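Local coordinates for branched-chain amino acid transport system substrate-binding protein (Rhodopseudomonas palustris, PDB 4JB0) that binds small aromatic acids derived from lignin, among them ferulic acid, and probably delivers them to an ABC transporter for uptake into the cell, at residues Q218-A223 with R277-A282; M112-P117 with A281-D286; V135-Y140 with E166-R171; L96-I101 with D142-L147. All coordinates share one frame; numbering follows the deposited sequence.

Contact 1: residues Q218-A223 with R277-A282. With FER (3-(4-hydroxy-3-methoxyphenyl)-2-propenoic acid), chain B.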
# COMPACT_ATOMS: atom_id res chain seq x y z
N GLN A 218 -13.95 -2.70 -1.54
CA GLN A 218 -12.85 -2.74 -0.58
C GLN A 218 -11.62 -2.00 -1.17
O GLN A 218 -11.42 -1.91 -2.39
CB GLN A 218 -12.44 -4.19 -0.27
CG GLN A 218 -13.48 -5.00 0.55
CD GLN A 218 -13.32 -4.79 2.08
OE1 GLN A 218 -12.31 -4.23 2.54
NE2 GLN A 218 -14.30 -5.23 2.83
N THR A 219 -10.76 -1.53 -0.30
CA THR A 219 -9.51 -0.89 -0.70
C THR A 219 -8.35 -1.90 -0.92
O THR A 219 -8.45 -3.11 -0.61
CB THR A 219 -9.09 0.16 0.34
OG1 THR A 219 -8.58 -0.50 1.50
CG2 THR A 219 -10.29 1.05 0.75
N HIS A 220 -7.23 -1.37 -1.35
CA HIS A 220 -6.07 -2.15 -1.63
C HIS A 220 -5.40 -2.58 -0.36
O HIS A 220 -4.54 -3.44 -0.41
CB HIS A 220 -5.13 -1.43 -2.61
CG HIS A 220 -4.68 -0.06 -2.17
ND1 HIS A 220 -5.56 0.88 -1.67
CD2 HIS A 220 -3.48 0.56 -2.29
CE1 HIS A 220 -4.91 2.02 -1.47
NE2 HIS A 220 -3.66 1.86 -1.86
N GLY A 221 -5.89 -2.09 0.81
CA GLY A 221 -5.42 -2.60 2.10
C GLY A 221 -5.92 -3.99 2.39
O GLY A 221 -5.43 -4.68 3.30
N ALA A 222 -6.91 -4.42 1.61
CA ALA A 222 -7.52 -5.74 1.77
C ALA A 222 -6.90 -6.85 0.88
O ALA A 222 -7.26 -8.06 1.02
CB ALA A 222 -9.03 -5.62 1.50
N ALA A 223 -5.94 -6.48 0.02
CA ALA A 223 -5.55 -7.35 -1.14
C ALA A 223 -4.55 -8.44 -0.83
O ALA A 223 -3.39 -8.39 -1.23
CB ALA A 223 -5.10 -6.48 -2.35
N ARG A 277 0.74 -14.77 -2.80
CA ARG A 277 1.11 -13.42 -3.26
C ARG A 277 0.19 -12.41 -2.56
O ARG A 277 -0.93 -12.75 -2.13
CB ARG A 277 0.91 -13.31 -4.78
CG ARG A 277 -0.57 -13.25 -5.14
CD ARG A 277 -0.88 -13.35 -6.65
NE ARG A 277 -0.22 -14.52 -7.22
CZ ARG A 277 -0.21 -14.84 -8.52
NH1 ARG A 277 -0.84 -14.07 -9.39
NH2 ARG A 277 0.44 -15.94 -8.93
N SER A 278 0.66 -11.18 -2.47
CA SER A 278 -0.10 -10.14 -1.81
C SER A 278 0.36 -8.78 -2.26
O SER A 278 1.51 -8.58 -2.70
CB SER A 278 -0.00 -10.26 -0.27
OG SER A 278 1.27 -9.85 0.19
N GLN A 279 -0.56 -7.86 -2.13
CA GLN A 279 -0.31 -6.41 -2.29
C GLN A 279 0.89 -6.03 -1.46
O GLN A 279 1.71 -5.20 -1.89
CB GLN A 279 -1.59 -5.66 -1.88
CG GLN A 279 -1.46 -4.19 -1.69
CD GLN A 279 -1.54 -3.47 -3.01
OE1 GLN A 279 -1.78 -4.09 -4.00
NE2 GLN A 279 -1.47 -2.15 -2.99
N PHE A 280 1.02 -6.65 -0.26
CA PHE A 280 1.93 -6.07 0.74
C PHE A 280 3.38 -6.51 0.53
O PHE A 280 4.28 -5.71 0.58
CB PHE A 280 1.44 -6.41 2.14
CG PHE A 280 -0.05 -6.33 2.26
CD1 PHE A 280 -0.72 -5.17 1.87
CD2 PHE A 280 -0.78 -7.42 2.66
CE1 PHE A 280 -2.11 -5.11 1.96
CE2 PHE A 280 -2.17 -7.36 2.78
CZ PHE A 280 -2.82 -6.21 2.39
N ALA A 281 3.58 -7.79 0.23
CA ALA A 281 4.89 -8.28 -0.09
C ALA A 281 5.55 -7.46 -1.21
O ALA A 281 6.77 -7.19 -1.20
CB ALA A 281 4.83 -9.80 -0.43
N ALA A 282 4.73 -6.98 -2.14
CA ALA A 282 5.29 -6.23 -3.24
C ALA A 282 5.98 -4.87 -2.85
O ALA A 282 6.91 -4.42 -3.53
CB ALA A 282 4.23 -5.97 -4.24
C4 FER B . -1.43 -1.04 1.10
C5 FER B . -2.61 -0.32 1.20
C6 FER B . -3.14 -0.11 2.46
C3 FER B . -0.78 -1.52 2.22
C2 FER B . -1.31 -1.30 3.49
C1 FER B . -2.50 -0.58 3.60
C10 FER B . 1.05 -2.74 3.30
C7 FER B . -2.98 -0.39 5.00
C8 FER B . -3.44 0.77 5.47
C9 FER B . -3.80 0.89 6.91
O1 FER B . -4.37 -0.05 7.53
O2 FER B . -3.42 1.94 7.49
O4 FER B . -0.89 -1.25 -0.12
O3 FER B . 0.40 -2.22 2.10
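Gln-279 and His-220 meet with their flat groups almost perpendicular, amide and imidazole planes 83° apart, and the amide nitrogen NE2 sits in the imidazole plane at its edge, 3.4 Å from CD2 of His-220. CG of Gln-279, anti to its own N (chi1 167°), rests against the carbonyl O of His-220, and the bend at chi2 turns NE2 toward the ligand. There NE2 of Gln-279 donates to the phenolic O4 of ferulic acid over 3.1 Å, at 162°. The same NE2 also bonds to OE1 of Gln-114, and the backbone N of Gly-243 holds OE1 of Gln-279. One face of the His-220 ring lies over C5 of the ligand. The edge of the Phe-280 ring meets both Gly-221 and the ligand, CZ being 3.2 Å from O of Gly-221 and CD1 3.2 Å from the methoxy O3. A single main-chain bond ties the loop to the start of helix 279-299, whose N-cap is Ser-278: N of Gln-279 donates to O of Ala-223 over 3.0 Å. CA of Gly-221 lies 3.4 Å from ligand C6, leaving little space for a side chain. With NE2 donating to both O4 and Gln-114, Gln-279 is likely to be held as a donor suited to an oxygen acceptor.

Contact 2: residues M112-P117 with A281-D286. With FER (3-(4-hydroxy-3-methoxyphenyl)-2-propenoic acid), chain B.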
# COMPACT_ATOMS: atom_id res chain seq x y z
N MET A 112 5.51 3.71 -1.50
CA MET A 112 5.35 2.61 -2.46
C MET A 112 3.86 2.25 -2.74
O MET A 112 3.53 2.00 -3.90
CB MET A 112 6.16 1.35 -2.02
CG MET A 112 7.72 1.61 -1.87
SD MET A 112 8.37 2.48 -3.33
CE MET A 112 8.06 1.24 -4.46
N PRO A 113 2.96 2.22 -1.71
CA PRO A 113 1.59 1.84 -2.06
C PRO A 113 0.92 2.87 -2.96
O PRO A 113 1.29 4.05 -2.95
CB PRO A 113 0.87 1.79 -0.70
CG PRO A 113 1.97 1.51 0.31
CD PRO A 113 3.14 2.31 -0.24
N GLN A 114 -0.07 2.44 -3.72
CA GLN A 114 -0.81 3.39 -4.57
C GLN A 114 -1.47 4.50 -3.75
O GLN A 114 -2.01 4.21 -2.66
CB GLN A 114 -1.90 2.64 -5.29
CG GLN A 114 -1.35 1.68 -6.36
CD GLN A 114 -0.84 0.35 -5.82
OE1 GLN A 114 -0.96 0.02 -4.61
NE2 GLN A 114 -0.19 -0.41 -6.71
N PRO A 115 -1.46 5.74 -4.27
CA PRO A 115 -2.16 6.80 -3.53
C PRO A 115 -3.66 6.58 -3.60
O PRO A 115 -4.20 6.00 -4.60
CB PRO A 115 -1.77 8.11 -4.26
CG PRO A 115 -1.42 7.69 -5.69
CD PRO A 115 -0.89 6.22 -5.55
N ILE A 116 -4.30 6.93 -2.50
CA ILE A 116 -5.77 6.70 -2.36
C ILE A 116 -6.57 7.19 -3.57
O ILE A 116 -7.40 6.45 -4.07
CB ILE A 116 -6.33 7.20 -1.04
CG1 ILE A 116 -6.20 6.13 0.06
CG2 ILE A 116 -7.87 7.52 -1.15
CD1 ILE A 116 -4.79 5.57 0.31
N PRO A 117 -6.32 8.41 -4.08
CA PRO A 117 -7.18 8.82 -5.20
C PRO A 117 -7.07 7.94 -6.47
O PRO A 117 -8.06 7.82 -7.20
CB PRO A 117 -6.75 10.27 -5.48
CG PRO A 117 -6.34 10.79 -4.07
CD PRO A 117 -5.55 9.56 -3.52
N ALA A 281 3.58 -7.79 0.23
CA ALA A 281 4.89 -8.28 -0.09
C ALA A 281 5.55 -7.46 -1.21
O ALA A 281 6.77 -7.19 -1.20
CB ALA A 281 4.83 -9.80 -0.43
N ALA A 282 4.73 -6.98 -2.14
CA ALA A 282 5.29 -6.23 -3.24
C ALA A 282 5.98 -4.87 -2.85
O ALA A 282 6.91 -4.42 -3.53
CB ALA A 282 4.23 -5.97 -4.24
N HIS A 283 5.51 -4.23 -1.78
CA HIS A 283 6.03 -2.88 -1.43
C HIS A 283 7.47 -2.91 -1.02
O HIS A 283 8.22 -2.05 -1.44
CB HIS A 283 5.18 -2.23 -0.35
CG HIS A 283 3.74 -2.06 -0.74
ND1 HIS A 283 3.34 -1.72 -2.02
CD2 HIS A 283 2.60 -2.17 -0.02
CE1 HIS A 283 2.03 -1.65 -2.08
NE2 HIS A 283 1.55 -1.93 -0.88
N SER A 284 7.87 -3.87 -0.22
CA SER A 284 9.28 -3.89 0.18
C SER A 284 10.13 -4.37 -1.00
O SER A 284 11.24 -3.85 -1.23
CB SER A 284 9.50 -4.73 1.44
OG SER A 284 9.02 -6.02 1.25
N PHE A 285 9.61 -5.36 -1.75
CA PHE A 285 10.29 -5.77 -3.02
C PHE A 285 10.51 -4.56 -3.91
O PHE A 285 11.62 -4.33 -4.42
CB PHE A 285 9.42 -6.82 -3.75
CG PHE A 285 10.06 -7.40 -5.00
CD1 PHE A 285 10.98 -8.45 -4.90
CD2 PHE A 285 9.70 -6.92 -6.28
CE1 PHE A 285 11.55 -9.02 -6.03
CE2 PHE A 285 10.26 -7.48 -7.41
CZ PHE A 285 11.19 -8.52 -7.30
N ASP A 286 9.47 -3.76 -4.13
CA ASP A 286 9.62 -2.60 -5.04
C ASP A 286 10.53 -1.50 -4.46
O ASP A 286 11.20 -0.78 -5.19
CB ASP A 286 8.26 -2.00 -5.39
CG ASP A 286 7.37 -2.93 -6.21
OD1 ASP A 286 7.84 -3.98 -6.71
OD2 ASP A 286 6.19 -2.58 -6.38
C4 FER B . -1.43 -1.04 1.10
C5 FER B . -2.61 -0.32 1.20
C6 FER B . -3.14 -0.11 2.46
C3 FER B . -0.78 -1.52 2.22
C2 FER B . -1.31 -1.30 3.49
C1 FER B . -2.50 -0.58 3.60
C10 FER B . 1.05 -2.74 3.30
C7 FER B . -2.98 -0.39 5.00
C8 FER B . -3.44 0.77 5.47
C9 FER B . -3.80 0.89 6.91
O1 FER B . -4.37 -0.05 7.53
O2 FER B . -3.42 1.94 7.49
O4 FER B . -0.89 -1.25 -0.12
O3 FER B . 0.40 -2.22 2.10
O HOH W 1 5.15 -1.07 -4.25
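The phenol end of the ligand pocket, where the loop before helix 116-129 meets helix 279-299, is built on His-283 and Pro-113. CG of Pro-113 points onto one face of the imidazole in a CH-pi contact, 3.8 Å from the centroid of the His-283 ring and 16° off its normal. At the ring edge, NE2 of His-283 donates to the phenolic O4 of ferulic acid over 2.6 Å, at 153°. CB of Pro-113 approaches the same ligand oxygen. The side chain of His-283 leaves the helix with CG anti to the carbonyl carbon (chi1 -59°), which carries the imidazole across to the proline. In this periplasmic binding protein the phenol-recognising histidine thus comes from a helix, and its second nitrogen faces a water: ND1 of His-283 is 2.9 Å from a water that donates to OD2 of Asp-286 over 2.8 Å. An alanine in place of His-283 would probably leave ligand O4 without this N-H and CG of Pro-113 without the ring it packs on. Asp-286 is further held by Ser-326 and the backbone N of Gln-327. Beyond the imidazole, Met-112 folds at chi2 and chi3 to bring its methyl group back to the helix, with CE 3.4 Å from CB of Asp-286.

Contact 3: residues V135-Y140 with E166-R171. With FER (3-(4-hydroxy-3-methoxyphenyl)-2-propenoic acid), chain B.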
# COMPACT_ATOMS: atom_id res chain seq x y z
N VAL A 135 -24.07 5.93 -1.78
CA VAL A 135 -22.96 5.16 -1.25
C VAL A 135 -22.87 5.39 0.24
O VAL A 135 -22.91 6.51 0.65
CB VAL A 135 -21.56 5.56 -1.88
CG1 VAL A 135 -20.51 4.49 -1.53
CG2 VAL A 135 -21.62 5.75 -3.42
N GLY A 136 -22.72 4.33 1.03
CA GLY A 136 -22.37 4.50 2.44
C GLY A 136 -20.90 4.16 2.68
O GLY A 136 -20.27 3.47 1.84
N TYR A 137 -20.35 4.60 3.82
CA TYR A 137 -18.97 4.31 4.16
C TYR A 137 -18.83 3.73 5.55
O TYR A 137 -19.48 4.20 6.48
CB TYR A 137 -18.14 5.58 4.05
CG TYR A 137 -16.67 5.45 4.37
CD1 TYR A 137 -15.78 4.85 3.47
CD2 TYR A 137 -16.14 5.98 5.56
CE1 TYR A 137 -14.41 4.76 3.74
CE2 TYR A 137 -14.78 5.88 5.86
CZ TYR A 137 -13.91 5.28 4.93
OH TYR A 137 -12.54 5.20 5.20
N ILE A 138 -17.97 2.73 5.68
CA ILE A 138 -17.47 2.34 6.98
C ILE A 138 -15.96 2.14 6.94
O ILE A 138 -15.45 1.37 6.11
CB ILE A 138 -18.17 1.07 7.50
CG1 ILE A 138 -17.69 0.72 8.91
CG2 ILE A 138 -18.05 -0.08 6.49
CD1 ILE A 138 -18.42 -0.52 9.54
N GLY A 139 -15.24 2.82 7.82
CA GLY A 139 -13.78 2.73 7.84
C GLY A 139 -13.21 3.07 9.18
O GLY A 139 -13.93 3.43 10.07
N TYR A 140 -11.90 2.98 9.31
CA TYR A 140 -11.24 3.25 10.56
C TYR A 140 -11.41 4.71 11.00
O TYR A 140 -11.38 5.64 10.16
CB TYR A 140 -9.73 3.01 10.44
CG TYR A 140 -9.25 1.63 10.04
CD1 TYR A 140 -9.86 0.48 10.52
CD2 TYR A 140 -8.06 1.50 9.29
CE1 TYR A 140 -9.36 -0.78 10.21
CE2 TYR A 140 -7.54 0.23 8.99
CZ TYR A 140 -8.21 -0.91 9.46
OH TYR A 140 -7.71 -2.15 9.17
N GLU A 166 -22.01 7.74 6.86
CA GLU A 166 -20.60 7.56 7.21
C GLU A 166 -20.52 6.89 8.57
O GLU A 166 -21.13 7.39 9.53
CB GLU A 166 -19.90 8.91 7.26
CG GLU A 166 -18.38 8.76 7.44
CD GLU A 166 -17.71 9.97 8.06
OE1 GLU A 166 -18.34 11.07 8.16
OE2 GLU A 166 -16.53 9.84 8.44
N GLU A 167 -19.79 5.78 8.68
CA GLU A 167 -19.58 5.14 9.99
C GLU A 167 -18.11 4.87 10.21
O GLU A 167 -17.40 4.65 9.26
CB GLU A 167 -20.36 3.81 10.06
CG GLU A 167 -21.91 3.94 10.15
CD GLU A 167 -22.38 4.53 11.46
OE1 GLU A 167 -21.87 4.15 12.53
OE2 GLU A 167 -23.23 5.43 11.43
N ARG A 168 -17.65 4.86 11.46
CA ARG A 168 -16.26 4.57 11.73
C ARG A 168 -16.16 3.46 12.74
O ARG A 168 -17.10 3.22 13.54
CB ARG A 168 -15.47 5.81 12.25
CG ARG A 168 -15.29 7.01 11.27
CD ARG A 168 -14.83 6.64 9.80
NE ARG A 168 -14.79 7.90 9.03
CZ ARG A 168 -13.67 8.61 8.87
NH1 ARG A 168 -12.52 8.14 9.33
NH2 ARG A 168 -13.67 9.78 8.24
N PHE A 169 -15.02 2.77 12.72
CA PHE A 169 -14.67 1.83 13.76
C PHE A 169 -13.20 1.95 14.03
O PHE A 169 -12.46 2.44 13.17
CB PHE A 169 -15.13 0.36 13.45
CG PHE A 169 -14.42 -0.32 12.28
CD1 PHE A 169 -14.76 -0.01 10.94
CD2 PHE A 169 -13.49 -1.35 12.51
CE1 PHE A 169 -14.11 -0.66 9.85
CE2 PHE A 169 -12.85 -2.00 11.43
CZ PHE A 169 -13.17 -1.67 10.11
N ALA A 170 -12.79 1.50 15.23
CA ALA A 170 -11.39 1.45 15.63
C ALA A 170 -10.76 0.12 15.21
O ALA A 170 -11.44 -0.93 15.24
CB ALA A 170 -11.27 1.62 17.18
N ARG A 171 -9.47 0.16 14.88
CA ARG A 171 -8.73 -1.01 14.43
C ARG A 171 -8.90 -2.32 15.21
O ARG A 171 -9.09 -3.36 14.59
CB ARG A 171 -7.21 -0.70 14.38
CG ARG A 171 -6.74 -0.31 13.02
CD ARG A 171 -5.32 0.31 13.08
NE ARG A 171 -5.19 1.33 12.03
CZ ARG A 171 -4.87 1.11 10.75
NH1 ARG A 171 -4.59 -0.12 10.32
NH2 ARG A 171 -4.79 2.13 9.90
C4 FER B . -1.43 -1.04 1.10
C5 FER B . -2.61 -0.32 1.20
C6 FER B . -3.14 -0.11 2.46
C3 FER B . -0.78 -1.52 2.22
C2 FER B . -1.31 -1.30 3.49
C1 FER B . -2.50 -0.58 3.60
C10 FER B . 1.05 -2.74 3.30
C7 FER B . -2.98 -0.39 5.00
C8 FER B . -3.44 0.77 5.47
C9 FER B . -3.80 0.89 6.91
O1 FER B . -4.37 -0.05 7.53
O2 FER B . -3.42 1.94 7.49
O4 FER B . -0.89 -1.25 -0.12
O3 FER B . 0.40 -2.22 2.10
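Tyr-140 and Phe-169 meet as an offset edge-to-face pair at the ends of two neighbouring parallel strands, those of the beta-alpha-beta unit made by strand 134-140, helix 143-158 and strand 162-169. The tyrosine edge is turned to the phenylalanine face, with centroids 5.5 Å apart and planes at 65°. Phe-169 reaches this place because its CG stands between the backbone N and the carbonyl carbon (chi1 67°), which swings the ring across the neighbouring strand until CD1 also packs on CG1 of Ile-138. A face of the Tyr-140 ring is covered by Arg-171, whose CG lies over the ring centre, 3.9 Å from the centroid, as a CH-pi contact. The arginine chain crosses the ring at about a right angle, and its guanidinium, with CE2 of Tyr-140 over one of its faces, meets the ligand carboxylate edge-on: NH1 donates to O1 and NH2 to O2, each over 2.8 Å. Asp-142 holds NE of Arg-171, and Ser-196 the hydroxyl of Tyr-140. On the sheet face that carries Tyr-137, Glu-166 and Arg-168, the Tyr-137 ring stands at 90° to the guanidinium of Arg-168, NE of Arg-168 lying at the ring edge by CE2. That guanidinium grips Glu-166 side-on in a salt bridge, NE and NH2 both bonding OE2. Backbone bonds from Glu-167 N, Gly-139 N and Phe-169 N join the strands in regular parallel fashion. Past the last of them, NH1 of Arg-168, which also pairs with Asp-146, donates to the carbonyl O of Tyr-140 over 2.9 Å.

Contact 4: residues L96-I101 with D142-L147. With FER (3-(4-hydroxy-3-methoxyphenyl)-2-propenoic acid), chain B.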
# COMPACT_ATOMS: atom_id res chain seq x y z
N LEU A 96 6.02 2.07 3.47
CA LEU A 96 5.51 0.75 3.01
C LEU A 96 4.01 0.60 3.26
O LEU A 96 3.47 -0.50 3.24
CB LEU A 96 6.32 -0.39 3.65
CG LEU A 96 7.82 -0.34 3.33
CD1 LEU A 96 8.67 -1.42 4.06
CD2 LEU A 96 8.13 -0.34 1.79
N ALA A 97 3.34 1.74 3.49
CA ALA A 97 1.93 1.83 3.73
C ALA A 97 1.58 3.24 3.25
O ALA A 97 2.47 4.09 3.16
CB ALA A 97 1.65 1.69 5.24
N PRO A 98 0.31 3.50 2.89
CA PRO A 98 -0.12 4.83 2.42
C PRO A 98 0.02 5.88 3.54
O PRO A 98 0.03 5.54 4.74
CB PRO A 98 -1.61 4.65 2.09
CG PRO A 98 -1.88 3.19 2.25
CD PRO A 98 -0.82 2.62 3.15
N LEU A 99 0.23 7.13 3.15
CA LEU A 99 0.22 8.17 4.16
C LEU A 99 -0.04 9.52 3.60
O LEU A 99 0.41 9.83 2.49
CB LEU A 99 1.50 8.19 4.94
CG LEU A 99 2.64 8.95 4.29
CD1 LEU A 99 3.58 9.38 5.43
CD2 LEU A 99 3.21 8.05 3.26
N PRO A 100 -0.74 10.35 4.38
CA PRO A 100 -0.98 11.76 4.03
C PRO A 100 0.33 12.54 3.97
O PRO A 100 1.04 12.70 4.99
CB PRO A 100 -1.82 12.30 5.19
CG PRO A 100 -2.10 11.08 6.11
CD PRO A 100 -1.09 10.04 5.78
N ILE A 101 0.62 13.01 2.77
CA ILE A 101 1.74 13.88 2.44
C ILE A 101 1.39 15.31 2.75
O ILE A 101 0.39 15.83 2.25
CB ILE A 101 2.11 13.79 0.94
CG1 ILE A 101 2.40 12.31 0.54
CG2 ILE A 101 3.27 14.80 0.56
CD1 ILE A 101 3.47 11.68 1.29
N ASP A 142 -9.32 6.73 11.95
CA ASP A 142 -7.91 7.17 11.94
C ASP A 142 -7.52 7.75 10.57
O ASP A 142 -8.39 7.89 9.71
CB ASP A 142 -6.92 6.10 12.49
CG ASP A 142 -6.70 4.91 11.55
OD1 ASP A 142 -6.38 3.81 12.06
OD2 ASP A 142 -6.82 5.04 10.33
N SER A 143 -6.23 8.09 10.40
CA SER A 143 -5.76 8.74 9.17
C SER A 143 -6.01 7.93 7.86
O SER A 143 -6.21 8.54 6.80
CB SER A 143 -4.29 9.17 9.30
OG SER A 143 -3.46 8.08 9.72
N TYR A 144 -5.95 6.59 7.89
CA TYR A 144 -6.28 5.81 6.66
C TYR A 144 -7.76 5.94 6.35
O TYR A 144 -8.12 6.15 5.20
CB TYR A 144 -5.95 4.33 6.85
CG TYR A 144 -6.12 3.46 5.60
CD1 TYR A 144 -5.33 3.67 4.45
CD2 TYR A 144 -7.09 2.43 5.56
CE1 TYR A 144 -5.48 2.85 3.30
CE2 TYR A 144 -7.27 1.61 4.41
CZ TYR A 144 -6.46 1.81 3.31
OH TYR A 144 -6.61 1.00 2.24
N GLY A 145 -8.60 5.78 7.40
CA GLY A 145 -10.07 5.96 7.33
C GLY A 145 -10.48 7.31 6.76
O GLY A 145 -11.41 7.41 5.96
N ASP A 146 -9.77 8.35 7.15
CA ASP A 146 -10.05 9.69 6.69
C ASP A 146 -9.58 9.86 5.22
O ASP A 146 -10.25 10.50 4.43
CB ASP A 146 -9.25 10.72 7.53
CG ASP A 146 -9.65 10.76 9.02
OD1 ASP A 146 -10.71 10.31 9.39
OD2 ASP A 146 -8.87 11.29 9.83
N LEU A 147 -8.39 9.35 4.88
CA LEU A 147 -7.95 9.45 3.45
C LEU A 147 -9.06 8.96 2.53
O LEU A 147 -9.38 9.57 1.48
CB LEU A 147 -6.72 8.58 3.22
CG LEU A 147 -5.38 9.23 3.53
CD1 LEU A 147 -4.28 8.18 3.60
CD2 LEU A 147 -5.06 10.35 2.52
C4 FER B . -1.43 -1.04 1.10
C5 FER B . -2.61 -0.32 1.20
C6 FER B . -3.14 -0.11 2.46
C3 FER B . -0.78 -1.52 2.22
C2 FER B . -1.31 -1.30 3.49
C1 FER B . -2.50 -0.58 3.60
C10 FER B . 1.05 -2.74 3.30
C7 FER B . -2.98 -0.39 5.00
C8 FER B . -3.44 0.77 5.47
C9 FER B . -3.80 0.89 6.91
O1 FER B . -4.37 -0.05 7.53
O2 FER B . -3.42 1.94 7.49
O4 FER B . -0.89 -1.25 -0.12
O3 FER B . 0.40 -2.22 2.10
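Apolar contacts carry the meeting of Pro-98 and Pro-100 with the start of helix 143-158, where a loop following strand 93-95 of one sheet faces a helix that follows strand 134-140 of the other sheet, across the ligand cleft of this periplasmic binding protein. CG of Pro-98 is 3.8 Å from CE1 of Tyr-144, approaching its ring obliquely. Further along, CD of Pro-100 lies 4.3 Å from CD1 of Leu-147, and CG of the same proline rests at similar range on CB of Ser-143. No hydrogen bond crosses between the two segments.

Two of these side chains, Tyr-144 and Pro-98, also line the ligand. Tyr-144 has CG anti to the backbone N (chi1 -174°), which lays the ring along the propenoate chain, with C8 of ferulic acid 3.5 Å above the ring plane and over its centre. Pro-98 packs on the ligand's aromatic ring, its CG 3.5 Å from C6. A serine in place of Tyr-144 would probably leave the propenoate without its flat cover and Thr-219 without the hydroxyl it bonds.

Polar bonds position the helix and the tyrosine. The hydroxyl of Tyr-144 is hydrogen-bonded to Thr-219. As the N-cap residue, Asp-142 accepts through OD2 a weak bond from the backbone N of Tyr-144, 3.0 Å long.

The four contacts enclose one ferulic acid molecule from different directions. Contacts 1 and 2, with centres 9 Å apart, share helix 279-299 and together hold the phenol oxygen; Gln-114 of contact 2 bridges them, OE1 lying 2.8 Å from NE2 of Gln-279 and its carbonyl O 3.0 Å from NE2 of His-220. Contact 3 holds the carboxylate at the other end, its centre about 23 Å from that of contact 2. Contact 4 spans the middle: its Tyr-144 OH is 2.6 Å from OG1 of Thr-219 in contact 1, and its Asp-142 OD1 is 2.7 Å from NE of the carboxylate-binding Arg-171 in contact 3.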